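Local coordinates for extracellular solute-binding protein family 1 (Kribbella flavida, PDB 5IXP) that probably captures a solute outside the cell and delivers it to an ABC transporter, as the substrate-binding component of an uptake system, at residues 196-199 with 200-204. Sequence-based numbering, arbitrary orientation. Where two conformers were deposited one is given.
Sequences LLKR and TWDQI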
loop_
_atom_site.group_PDB
_atom_site.type_symbol
_atom_site.label_atom_id
_atom_site.label_comp_id
_atom_site.label_asym_id
_atom_site.label_seq_id
_atom_site.Cartn_x
_atom_site.Cartn_y
_atom_site.Cartn_z
ATOM N N LEU A 196 21.087 7.694 -3.154
ATOM C CA LEU A 196 20.313 6.506 -3.505
ATOM C C LEU A 196 18.982 6.881 -4.138
ATOM O O LEU A 196 18.492 6.177 -5.029
ATOM C CB LEU A 196 20.085 5.633 -2.276
ATOM C CG LEU A 196 20.678 4.239 -2.427
ATOM C CD1 LEU A 196 20.230 3.373 -1.289
ATOM C CD2 LEU A 196 20.289 3.623 -3.759
ATOM N N LEU A 197 18.390 7.987 -3.697
ATOM C CA LEU A 197 17.179 8.495 -4.325
ATOM C C LEU A 197 17.432 8.864 -5.788
ATOM O O LEU A 197 16.650 8.505 -6.678
ATOM C CB LEU A 197 16.687 9.699 -3.533
ATOM C CG LEU A 197 15.269 10.207 -3.685
ATOM C CD1 LEU A 197 14.269 9.135 -3.241
ATOM C CD2 LEU A 197 15.136 11.477 -2.839
ATOM N N LYS A 198 18.525 9.583 -6.056
ATOM C CA LYS A 198 18.863 9.917 -7.439
ATOM C C LYS A 198 19.185 8.661 -8.243
ATOM O O LYS A 198 18.845 8.568 -9.426
ATOM C CB LYS A 198 20.033 10.907 -7.479
ATOM C CG LYS A 198 20.454 11.384 -8.900
ATOM C CD LYS A 198 19.251 11.876 -9.720
ATOM C CE LYS A 198 19.640 12.878 -10.826
ATOM N NZ LYS A 198 20.564 12.337 -11.869
ATOM N N ARG A 199 19.824 7.668 -7.616
ATOM C CA ARG A 199 20.117 6.447 -8.357
ATOM C C ARG A 199 18.837 5.719 -8.748
ATOM O O ARG A 199 18.747 5.155 -9.847
ATOM C CB ARG A 199 21.049 5.540 -7.554
ATOM C CG ARG A 199 22.505 5.925 -7.751
ATOM C CD ARG A 199 23.470 4.870 -7.261
ATOM N NE ARG A 199 24.837 5.370 -7.298
ATOM C CZ ARG A 199 25.910 4.605 -7.134
ATOM N NH1 ARG A 199 25.768 3.301 -6.930
ATOM N NH2 ARG A 199 27.124 5.141 -7.181
ATOM N N THR A 200 17.844 5.712 -7.851
ATOM C CA THR A 200 16.531 5.165 -8.172
ATOM C C THR A 200 15.909 5.904 -9.347
ATOM O O THR A 200 15.421 5.289 -10.304
ATOM C CB THR A 200 15.626 5.259 -6.942
ATOM O OG1 THR A 200 16.205 4.510 -5.869
ATOM C CG2 THR A 200 14.232 4.732 -7.244
ATOM N N TRP A 201 15.901 7.236 -9.271
ATOM C CA TRP A 201 15.439 8.067 -10.379
ATOM C C TRP A 201 16.157 7.700 -11.676
ATOM O O TRP A 201 15.518 7.450 -12.708
ATOM C CB TRP A 201 15.670 9.540 -10.019
ATOM C CG TRP A 201 15.411 10.551 -11.115
ATOM C CD1 TRP A 201 16.278 10.933 -12.110
ATOM C CD2 TRP A 201 14.233 11.352 -11.284
ATOM N NE1 TRP A 201 15.698 11.902 -12.900
ATOM C CE2 TRP A 201 14.446 12.181 -12.413
ATOM C CE3 TRP A 201 13.017 11.449 -10.594
ATOM C CZ2 TRP A 201 13.483 13.093 -12.869
ATOM C CZ3 TRP A 201 12.057 12.349 -11.050
ATOM C CH2 TRP A 201 12.295 13.158 -12.179
ATOM N N ASP A 202 17.491 7.644 -11.636
ATOM C CA ASP A 202 18.249 7.376 -12.857
ATOM C C ASP A 202 17.874 6.032 -13.463
ATOM O O ASP A 202 17.754 5.907 -14.689
ATOM C CB ASP A 202 19.751 7.425 -12.583
ATOM C CG ASP A 202 20.256 8.835 -12.374
ATOM O OD1 ASP A 202 19.551 9.786 -12.757
ATOM O OD2 ASP A 202 21.362 8.992 -11.836
ATOM N N GLN A 203 17.688 5.013 -12.621
ATOM C CA GLN A 203 17.404 3.678 -13.139
ATOM C C GLN A 203 16.023 3.613 -13.790
ATOM O O GLN A 203 15.852 2.957 -14.826
ATOM C CB GLN A 203 17.536 2.650 -12.015
ATOM C CG GLN A 203 17.509 1.212 -12.475
ATOM C CD GLN A 203 17.956 0.248 -11.379
ATOM O OE1 GLN A 203 17.846 0.550 -10.192
ATOM N NE2 GLN A 203 18.479 -0.910 -11.779
ATOM N N ILE A 204 15.024 4.278 -13.202
ATOM C CA ILE A 204 13.703 4.292 -13.820
ATOM C C ILE A 204 13.710 5.137 -15.084
ATOM O O ILE A 204 13.090 4.770 -16.089
ATOM C CB ILE A 204 12.645 4.792 -12.823
ATOM C CG1 ILE A 204 12.617 3.862 -11.625
ATOM C CG2 ILE A 204 11.261 4.854 -13.481
ATOM C CD1 ILE A 204 11.707 4.358 -10.531
#
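The indole of Trp-201 meets the aliphatic part of Lys-198 obliquely, CD1 lying 3.9 Å from Lys-198 CD, while OD1 of the next residue, Asp-202, sits at the ring's edge and in its plane. Trp-381 of helix 377-392 also meets this indole, with the planes about 60° apart, and makes a cation-pi contact with Lys-198; NE1 of Trp-201 is hydrogen-bonded to Ser-377. Bends at chi2 and chi4 carry the Lys-198 chain, which leaves the backbone with chi1 at -178°, past CD1 of the indole toward the carboxylate of Asp-202. There NZ forms a salt bridge to the syn lone pair of Asp-202 OD1 at 2.9 Å. A leucine here, without the ammonium group, would probably leave the Asp-202 carboxylate without its charged mate and cost Trp-381 its cation-pi partner. On another side of the helix, Leu-196 O accepts a bond from Thr-200 N at 2.9 Å; in the conformer given, Thr-200 OG1 adds a second, at 3.0 Å, from the opposite face of the carbonyl plane. Trp-201 N to Leu-197 O is nearly straight (173°). The i to i+4 backbone bonds are those of an alpha-helix, and the same spacing lets Lys-198 reach Asp-202 on helix 195-209, which packs against helices 167-175 and 356-371 in the periplasmic-binding-protein fold.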